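Local coordinates for toll-like receptor 6, Variable lymphocyte receptor B (Mus musculus, PDB 3A79), which probably recognises microbial lipopeptides in partnership with toll-like receptor 2, the extracellular part being fused here to a hagfish lymphocyte-receptor segment, at residues T361-C373 against L384-M398. Residues are numbered along the deposited sequence; the frame is centred on the assembly and turned at random.
Sequences TQNVFTDSVFQGC and LQRNGLKNFFKVALM. With NAG (2-acetamido-2-deoxy-beta-D-glucopyranose), chain G.
Asp367 crosses to the segment 384-398, where its carboxylate accepts two backbone amides. CB packs on Lys394 CB at 4.0 Å. CG stands between the backbone N and the carbonyl carbon (chi1 47°), which brings OD1 to two successive amides, Lys390 N and Asn391 N, each 3.2 Å away. Both meet OD1 on its anti side but from opposite faces of the carboxylate plane; the Asn391 bond is the straighter, 163°. OD2 rests against Lys394 CD, the two side chains crossing at about a right angle, and Lys394 NZ stays 4.8 Å from OD2, so the opposite charges are near without touching. OD2 also has a long, weak ion pair with a basic side chain of the other protein chain.

Gln371, its chain bent at chi2, spends NE2 on two carbonyls, Asp367 O at 3.0 Å and Lys394 O at 3.3 Å, the latter approached from above the carbonyl plane. An alanine here would remove both bonds and is likely to leave Lys394 O without this donor and the Asp367 turn less firmly tied to the helix.

At the other end, Arg386 NH1 donates to Gln362 OE1 and, almost straight at 170°, to O7 of the glycan sugar, while Thr361 CG2 lies over one guanidinium face, offset toward its rim.

In the TLR6 part, a leucine-rich-repeat fold, 361-373 is the loop after strand 357-359; the segment 384-398, running into helix 394-397, follows parallel strand 381-383, whose Leu382 touches Phe370 and Met398.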
ATOM      1  N   THR B 361      -2.444 -13.625   4.302  1.00 64.36           N
ATOM      2  CA  THR B 361      -3.002 -12.987   3.112  1.00 65.09           C
ATOM      3  C   THR B 361      -3.887 -11.792   3.448  1.00 61.73           C
ATOM      4  O   THR B 361      -4.654 -11.815   4.413  1.00 59.70           O
ATOM      5  CB  THR B 361      -3.833 -13.978   2.257  1.00 64.79           C
ATOM      6  OG1 THR B 361      -2.977 -14.687   1.357  1.00 66.56           O
ATOM      7  CG2 THR B 361      -4.863 -13.229   1.443  1.00 60.64           C
ATOM      8  N   GLN B 362      -3.770 -10.747   2.641  1.00 56.00           N
ATOM      9  CA  GLN B 362      -4.679  -9.614   2.709  1.00 51.68           C
ATOM     10  C   GLN B 362      -4.779  -8.981   4.094  1.00 57.11           C
ATOM     11  O   GLN B 362      -5.853  -8.892   4.680  1.00 49.63           O
ATOM     12  CB  GLN B 362      -6.064 -10.018   2.214  1.00 53.57           C
ATOM     13  CG  GLN B 362      -6.991  -8.835   1.974  1.00 69.34           C
ATOM     14  CD  GLN B 362      -8.296  -9.255   1.342  1.00 84.39           C
ATOM     15  OE1 GLN B 362      -8.314 -10.080   0.433  1.00101.04           O
ATOM     16  NE2 GLN B 362      -9.398  -8.694   1.824  1.00 79.81           N
ATOM     17  N   ASN B 363      -3.651  -8.531   4.615  1.00 59.08           N
ATOM     18  CA  ASN B 363      -3.663  -7.727   5.818  1.00 57.96           C
ATOM     19  C   ASN B 363      -3.058  -6.387   5.471  1.00 58.40           C
ATOM     20  O   ASN B 363      -3.227  -5.897   4.363  1.00 63.67           O
ATOM     21  CB  ASN B 363      -2.859  -8.406   6.922  1.00 61.99           C
ATOM     22  CG  ASN B 363      -3.376  -9.781   7.242  1.00 61.50           C
ATOM     23  OD1 ASN B 363      -2.625 -10.754   7.206  1.00 72.58           O
ATOM     24  ND2 ASN B 363      -4.669  -9.879   7.545  1.00 45.60           N
ATOM     25  N   VAL B 364      -2.334  -5.804   6.413  1.00 57.75           N
ATOM     26  CA  VAL B 364      -1.619  -4.570   6.164  1.00 46.62           C
ATOM     27  C   VAL B 364      -0.183  -4.700   6.687  1.00 48.18           C
ATOM     28  O   VAL B 364       0.338  -3.791   7.334  1.00 55.88           O
ATOM     29  CB  VAL B 364      -2.353  -3.362   6.790  1.00 49.56           C
ATOM     30  CG1 VAL B 364      -1.912  -2.055   6.114  1.00 52.24           C
ATOM     31  CG2 VAL B 364      -3.876  -3.541   6.664  1.00 39.45           C
ATOM     32  N   PHE B 365       0.446  -5.844   6.398  1.00 44.11           N
ATOM     33  CA  PHE B 365       1.836  -6.115   6.796  1.00 51.01           C
ATOM     34  C   PHE B 365       2.859  -5.250   6.056  1.00 54.28           C
ATOM     35  O   PHE B 365       2.603  -4.758   4.964  1.00 49.71           O
ATOM     36  CB  PHE B 365       2.191  -7.585   6.563  1.00 50.31           C
ATOM     37  CG  PHE B 365       1.662  -8.521   7.612  1.00 67.98           C
ATOM     38  CD1 PHE B 365       0.597  -8.149   8.427  1.00 64.74           C
ATOM     39  CD2 PHE B 365       2.211  -9.797   7.760  1.00 61.10           C
ATOM     40  CE1 PHE B 365       0.112  -9.018   9.381  1.00 59.51           C
ATOM     41  CE2 PHE B 365       1.722 -10.674   8.706  1.00 46.73           C
ATOM     42  CZ  PHE B 365       0.678 -10.284   9.521  1.00 53.00           C
ATOM     43  N   THR B 366       4.037  -5.098   6.640  1.00 57.45           N
ATOM     44  CA  THR B 366       5.083  -4.314   6.004  1.00 56.53           C
ATOM     45  C   THR B 366       6.349  -5.135   5.807  1.00 67.85           C
ATOM     46  O   THR B 366       6.429  -6.283   6.239  1.00 75.41           O
ATOM     47  CB  THR B 366       5.396  -3.036   6.805  1.00 54.40           C
ATOM     48  OG1 THR B 366       5.933  -3.379   8.096  1.00 59.68           O
ATOM     49  CG2 THR B 366       4.125  -2.211   6.964  1.00 36.22           C
ATOM     50  N   ASP B 367       7.329  -4.543   5.138  1.00 75.04           N
ATOM     51  CA  ASP B 367       8.592  -5.214   4.853  1.00 80.25           C
ATOM     52  C   ASP B 367       9.432  -5.425   6.110  1.00 75.40           C
ATOM     53  O   ASP B 367      10.455  -6.114   6.068  1.00 83.26           O
ATOM     54  CB  ASP B 367       9.389  -4.434   3.797  1.00 88.07           C
ATOM     55  CG  ASP B 367       9.456  -2.948   4.098  1.00 92.35           C
ATOM     56  OD1 ASP B 367       9.109  -2.144   3.203  1.00 93.89           O
ATOM     57  OD2 ASP B 367       9.842  -2.588   5.234  1.00 88.70           O
ATOM     58  N   SER B 368       9.005  -4.837   7.223  1.00 65.15           N
ATOM     59  CA  SER B 368       9.700  -5.053   8.490  1.00 69.77           C
ATOM     60  C   SER B 368       9.263  -6.364   9.154  1.00 64.77           C
ATOM     61  O   SER B 368       9.874  -6.814  10.121  1.00 64.20           O
ATOM     62  CB  SER B 368       9.521  -3.869   9.441  1.00 69.83           C
ATOM     63  OG  SER B 368       8.159  -3.654   9.729  1.00 70.37           O
ATOM     64  N   VAL B 369       8.215  -6.982   8.623  1.00 58.60           N
ATOM     65  CA  VAL B 369       7.778  -8.262   9.139  1.00 66.94           C
ATOM     66  C   VAL B 369       8.950  -9.239   9.140  1.00 72.48           C
ATOM     67  O   VAL B 369       9.666  -9.362   8.138  1.00 64.82           O
ATOM     68  CB  VAL B 369       6.587  -8.841   8.342  1.00 70.10           C
ATOM     69  CG1 VAL B 369       7.068  -9.550   7.088  1.00 70.53           C
ATOM     70  CG2 VAL B 369       5.774  -9.794   9.221  1.00 65.12           C
ATOM     71  N   PHE B 370       9.141  -9.904  10.283  1.00 67.85           N
ATOM     72  CA  PHE B 370      10.198 -10.892  10.470  1.00 69.85           C
ATOM     73  C   PHE B 370      11.621 -10.400  10.121  1.00 70.96           C
ATOM     74  O   PHE B 370      12.473 -11.189   9.695  1.00 63.78           O
ATOM     75  CB  PHE B 370       9.881 -12.180   9.699  1.00 66.23           C
ATOM     76  CG  PHE B 370       8.555 -12.782  10.037  1.00 66.57           C
ATOM     77  CD1 PHE B 370       7.812 -13.431   9.069  1.00 68.49           C
ATOM     78  CD2 PHE B 370       8.049 -12.703  11.319  1.00 73.76           C
ATOM     79  CE1 PHE B 370       6.583 -13.995   9.371  1.00 69.47           C
ATOM     80  CE2 PHE B 370       6.819 -13.269  11.633  1.00 72.68           C
ATOM     81  CZ  PHE B 370       6.085 -13.912  10.657  1.00 68.14           C
ATOM     82  N   GLN B 371      11.894  -9.113  10.310  1.00 65.39           N
ATOM     83  CA  GLN B 371      13.238  -8.623  10.038  1.00 73.45           C
ATOM     84  C   GLN B 371      14.235  -9.309  10.947  1.00 74.53           C
ATOM     85  O   GLN B 371      14.067  -9.319  12.165  1.00 73.68           O
ATOM     86  CB  GLN B 371      13.339  -7.099  10.163  1.00 90.75           C
ATOM     87  CG  GLN B 371      13.147  -6.363   8.834  1.00107.15           C
ATOM     88  CD  GLN B 371      13.769  -7.101   7.647  1.00109.52           C
ATOM     89  OE1 GLN B 371      14.996  -7.214   7.534  1.00107.42           O
ATOM     90  NE2 GLN B 371      12.918  -7.600   6.754  1.00101.25           N
ATOM     91  N   GLY B 372      15.268  -9.890  10.341  1.00 81.85           N
ATOM     92  CA  GLY B 372      16.298 -10.597  11.079  1.00 79.79           C
ATOM     93  C   GLY B 372      15.734 -11.592  12.073  1.00 85.45           C
ATOM     94  O   GLY B 372      16.224 -11.713  13.195  1.00 87.34           O
ATOM     95  N   CYS B 373      14.693 -12.308  11.663  1.00 94.71           N
ATOM     96  CA  CYS B 373      14.074 -13.293  12.535  1.00 98.25           C
ATOM     97  C   CYS B 373      14.735 -14.646  12.331  1.00 96.34           C
ATOM     98  O   CYS B 373      14.656 -15.237  11.250  1.00 94.65           O
ATOM     99  CB  CYS B 373      12.572 -13.369  12.280  1.00 98.40           C
ATOM    100  SG  CYS B 373      11.710 -14.544  13.333  1.00105.75           S
ATOM    101  N   LEU B 384       2.658 -13.860   1.957  1.00 68.34           N
ATOM    102  CA  LEU B 384       2.399 -12.483   2.350  1.00 62.43           C
ATOM    103  C   LEU B 384       1.599 -11.722   1.273  1.00 67.08           C
ATOM    104  O   LEU B 384       1.580 -10.489   1.232  1.00 71.18           O
ATOM    105  CB  LEU B 384       3.730 -11.801   2.686  1.00 52.47           C
ATOM    106  CG  LEU B 384       4.342 -12.405   3.961  1.00 57.24           C
ATOM    107  CD1 LEU B 384       5.836 -12.225   4.026  1.00 60.69           C
ATOM    108  CD2 LEU B 384       3.696 -11.818   5.218  1.00 60.08           C
ATOM    109  N   GLN B 385       0.922 -12.478   0.415  1.00 56.27           N
ATOM    110  CA  GLN B 385       0.121 -11.910  -0.662  1.00 55.04           C
ATOM    111  C   GLN B 385      -0.948 -10.915  -0.209  1.00 56.58           C
ATOM    112  O   GLN B 385      -1.712 -11.174   0.711  1.00 69.10           O
ATOM    113  CB  GLN B 385      -0.534 -13.030  -1.463  1.00 52.46           C
ATOM    114  CG  GLN B 385      -1.814 -12.619  -2.141  1.00 57.19           C
ATOM    115  CD  GLN B 385      -2.241 -13.618  -3.194  1.00 70.43           C
ATOM    116  OE1 GLN B 385      -3.256 -13.432  -3.876  1.00 77.97           O
ATOM    117  NE2 GLN B 385      -1.457 -14.688  -3.343  1.00 56.30           N
ATOM    118  N   ARG B 386      -1.000  -9.779  -0.883  1.00 61.86           N
ATOM    119  CA  ARG B 386      -2.009  -8.747  -0.630  1.00 69.50           C
ATOM    120  C   ARG B 386      -1.750  -7.941   0.640  1.00 69.60           C
ATOM    121  O   ARG B 386      -2.646  -7.743   1.457  1.00 66.15           O
ATOM    122  CB  ARG B 386      -3.431  -9.322  -0.652  1.00 65.85           C
ATOM    123  CG  ARG B 386      -4.242  -8.946  -1.891  1.00 63.50           C
ATOM    124  CD  ARG B 386      -5.461  -9.828  -2.050  1.00 68.89           C
ATOM    125  NE  ARG B 386      -5.067 -11.217  -2.273  1.00 91.44           N
ATOM    126  CZ  ARG B 386      -5.781 -12.272  -1.885  1.00108.05           C
ATOM    127  NH1 ARG B 386      -6.931 -12.095  -1.244  1.00104.45           N
ATOM    128  NH2 ARG B 386      -5.344 -13.505  -2.125  1.00113.83           N
ATOM    129  N   ASN B 387      -0.516  -7.467   0.783  1.00 69.79           N
ATOM    130  CA  ASN B 387      -0.140  -6.596   1.890  1.00 67.73           C
ATOM    131  C   ASN B 387       0.562  -5.316   1.416  1.00 66.99           C
ATOM    132  O   ASN B 387       0.422  -4.920   0.257  1.00 75.49           O
ATOM    133  CB  ASN B 387       0.713  -7.367   2.896  1.00 69.52           C
ATOM    134  CG  ASN B 387      -0.081  -8.444   3.621  1.00 73.32           C
ATOM    135  OD1 ASN B 387      -0.062  -9.618   3.236  1.00 74.77           O
ATOM    136  ND2 ASN B 387      -0.798  -8.043   4.661  1.00 66.73           N
ATOM    137  N   GLY B 388       1.312  -4.672   2.306  1.00 57.77           N
ATOM    138  CA  GLY B 388       1.968  -3.419   1.970  1.00 46.82           C
ATOM    139  C   GLY B 388       3.482  -3.474   1.912  1.00 53.49           C
ATOM    140  O   GLY B 388       4.140  -2.498   2.256  1.00 67.21           O
ATOM    141  N   LEU B 389       4.053  -4.599   1.484  1.00 54.28           N
ATOM    142  CA  LEU B 389       5.511  -4.729   1.439  1.00 64.60           C
ATOM    143  C   LEU B 389       6.131  -3.780   0.420  1.00 70.25           C
ATOM    144  O   LEU B 389       5.881  -3.909  -0.775  1.00 75.85           O
ATOM    145  CB  LEU B 389       5.930  -6.161   1.104  1.00 64.49           C
ATOM    146  CG  LEU B 389       5.505  -7.290   2.030  1.00 62.86           C
ATOM    147  CD1 LEU B 389       6.406  -8.504   1.838  1.00 61.06           C
ATOM    148  CD2 LEU B 389       5.560  -6.804   3.444  1.00 65.13           C
ATOM    149  N   LYS B 390       6.957  -2.844   0.881  1.00 74.45           N
ATOM    150  CA  LYS B 390       7.501  -1.814  -0.014  1.00 74.10           C
ATOM    151  C   LYS B 390       8.816  -2.223  -0.681  1.00 66.73           C
ATOM    152  O   LYS B 390       8.893  -2.336  -1.902  1.00 69.03           O
ATOM    153  CB  LYS B 390       7.717  -0.501   0.746  1.00 72.73           C
ATOM    154  CG  LYS B 390       7.101   0.737   0.106  1.00 65.16           C
ATOM    155  CD  LYS B 390       5.688   0.985   0.646  1.00 67.45           C
ATOM    156  CE  LYS B 390       5.317   2.453   0.551  1.00 80.85           C
ATOM    157  NZ  LYS B 390       5.522   3.012  -0.834  1.00 79.42           N
ATOM    158  N   ASN B 391       9.842  -2.450   0.136  1.00 49.43           N
ATOM    159  CA  ASN B 391      11.211  -2.566  -0.341  1.00 49.66           C
ATOM    160  C   ASN B 391      11.707  -3.976  -0.681  1.00 67.27           C
ATOM    161  O   ASN B 391      12.229  -4.682   0.175  1.00 77.58           O
ATOM    162  CB  ASN B 391      12.155  -1.911   0.672  1.00 53.49           C
ATOM    163  CG  ASN B 391      13.600  -1.902   0.205  1.00 66.38           C
ATOM    164  OD1 ASN B 391      14.462  -1.313   0.844  1.00 66.55           O
ATOM    165  ND2 ASN B 391      13.866  -2.547  -0.919  1.00 83.67           N
ATOM    166  N   PHE B 392      11.595  -4.353  -1.950  1.00 76.24           N
ATOM    167  CA  PHE B 392      12.064  -5.655  -2.435  1.00 77.46           C
ATOM    168  C   PHE B 392      13.367  -6.173  -1.809  1.00 77.11           C
ATOM    169  O   PHE B 392      13.557  -7.378  -1.677  1.00 78.39           O
ATOM    170  CB  PHE B 392      12.202  -5.627  -3.958  1.00 66.78           C
ATOM    171  CG  PHE B 392      12.836  -6.859  -4.540  1.00 68.84           C
ATOM    172  CD1 PHE B 392      12.057  -7.940  -4.925  1.00 71.31           C
ATOM    173  CD2 PHE B 392      14.213  -6.930  -4.724  1.00 73.32           C
ATOM    174  CE1 PHE B 392      12.641  -9.074  -5.477  1.00 79.22           C
ATOM    175  CE2 PHE B 392      14.800  -8.058  -5.272  1.00 77.27           C
ATOM    176  CZ  PHE B 392      14.016  -9.129  -5.651  1.00 79.41           C
ATOM    177  N   PHE B 393      14.270  -5.281  -1.435  1.00 79.26           N
ATOM    178  CA  PHE B 393      15.548  -5.727  -0.894  1.00 94.11           C
ATOM    179  C   PHE B 393      15.474  -5.990   0.608  1.00 87.84           C
ATOM    180  O   PHE B 393      16.253  -6.784   1.150  1.00 81.51           O
ATOM    181  CB  PHE B 393      16.668  -4.741  -1.238  1.00107.41           C
ATOM    182  CG  PHE B 393      16.956  -4.643  -2.713  1.00105.97           C
ATOM    183  CD1 PHE B 393      16.786  -3.448  -3.386  1.00 98.08           C
ATOM    184  CD2 PHE B 393      17.388  -5.752  -3.422  1.00107.66           C
ATOM    185  CE1 PHE B 393      17.044  -3.359  -4.732  1.00 99.53           C
ATOM    186  CE2 PHE B 393      17.649  -5.664  -4.772  1.00106.05           C
ATOM    187  CZ  PHE B 393      17.478  -4.466  -5.427  1.00101.30           C
ATOM    188  N   LYS B 394      14.533  -5.327   1.274  1.00 80.43           N
ATOM    189  CA  LYS B 394      14.254  -5.634   2.670  1.00 76.43           C
ATOM    190  C   LYS B 394      13.590  -7.017   2.735  1.00 68.55           C
ATOM    191  O   LYS B 394      13.887  -7.816   3.616  1.00 74.86           O
ATOM    192  CB  LYS B 394      13.387  -4.546   3.319  1.00 69.27           C
ATOM    193  CG  LYS B 394      13.831  -4.161   4.731  1.00 73.11           C
ATOM    194  CD  LYS B 394      12.788  -3.306   5.448  1.00 77.74           C
ATOM    195  CE  LYS B 394      13.148  -3.058   6.921  1.00 84.86           C
ATOM    196  NZ  LYS B 394      14.166  -1.975   7.127  1.00 87.13           N
ATOM    197  N   VAL B 395      12.722  -7.296   1.768  1.00 61.25           N
ATOM    198  CA  VAL B 395      12.057  -8.595   1.634  1.00 68.33           C
ATOM    199  C   VAL B 395      13.041  -9.749   1.368  1.00 71.17           C
ATOM    200  O   VAL B 395      12.705 -10.922   1.527  1.00 74.97           O
ATOM    201  CB  VAL B 395      10.977  -8.563   0.503  1.00 63.42           C
ATOM    202  CG1 VAL B 395      10.245  -9.902   0.382  1.00 50.64           C
ATOM    203  CG2 VAL B 395       9.982  -7.428   0.729  1.00 59.01           C
ATOM    204  N   ALA B 396      14.256  -9.418   0.957  1.00 73.83           N
ATOM    205  CA  ALA B 396      15.264 -10.445   0.733  1.00 75.54           C
ATOM    206  C   ALA B 396      15.991 -10.691   2.036  1.00 83.09           C
ATOM    207  O   ALA B 396      16.325 -11.826   2.365  1.00 92.53           O
ATOM    208  CB  ALA B 396      16.247 -10.012  -0.350  1.00 75.70           C
ATOM    209  N   LEU B 397      16.227  -9.613   2.778  1.00 81.05           N
ATOM    210  CA  LEU B 397      16.955  -9.689   4.037  1.00 82.43           C
ATOM    211  C   LEU B 397      16.129 -10.429   5.084  1.00 81.35           C
ATOM    212  O   LEU B 397      16.667 -10.947   6.065  1.00 85.48           O
ATOM    213  CB  LEU B 397      17.310  -8.281   4.527  1.00 82.89           C
ATOM    214  CG  LEU B 397      18.231  -8.174   5.747  1.00 82.00           C
ATOM    215  CD1 LEU B 397      19.665  -8.558   5.394  1.00 80.15           C
ATOM    216  CD2 LEU B 397      18.175  -6.780   6.374  1.00 69.60           C
ATOM    217  N   MET B 398      14.821 -10.475   4.860  1.00 72.70           N
ATOM    218  CA  MET B 398      13.893 -11.156   5.752  1.00 73.42           C
ATOM    219  C   MET B 398      14.140 -12.658   5.822  1.00 79.72           C
ATOM    220  O   MET B 398      14.055 -13.263   6.887  1.00 84.09           O
ATOM    221  CB  MET B 398      12.465 -10.914   5.286  1.00 76.43           C
ATOM    222  CG  MET B 398      11.432 -11.774   5.991  1.00 71.64           C
ATOM    223  SD  MET B 398       9.773 -11.302   5.492  1.00 87.90           S
ATOM    224  CE  MET B 398       9.516 -12.386   4.091  1.00 38.68           C
TER
HETATM  225  C1  NAG G   2      -9.006 -18.100   0.640  1.00 70.31           C
HETATM  226  C2  NAG G   2      -9.871 -16.901   0.218  1.00 67.22           C
HETATM  227  C3  NAG G   2     -11.356 -17.228   0.246  1.00 74.47           C
HETATM  228  C4  NAG G   2     -11.614 -18.474  -0.593  1.00 83.98           C
HETATM  229  C5  NAG G   2     -10.801 -19.623  -0.002  1.00 76.61           C
HETATM  230  C6  NAG G   2     -10.930 -20.895  -0.827  1.00 78.96           C
HETATM  231  C7  NAG G   2      -8.998 -14.656   0.487  1.00 68.38           C
HETATM  232  C8  NAG G   2      -8.972 -13.409   1.339  1.00 61.44           C
HETATM  233  N2  NAG G   2      -9.634 -15.706   1.005  1.00 65.79           N
HETATM  234  O3  NAG G   2     -12.121 -16.107  -0.154  1.00 71.74           O
HETATM  235  O4  NAG G   2     -12.999 -18.767  -0.607  1.00101.08           O
HETATM  236  O5  NAG G   2      -9.423 -19.316   0.053  1.00 71.40           O
HETATM  237  O6  NAG G   2     -10.264 -20.720  -2.060  1.00 91.52           O
HETATM  238  O7  NAG G   2      -8.443 -14.694  -0.623  1.00 64.96           O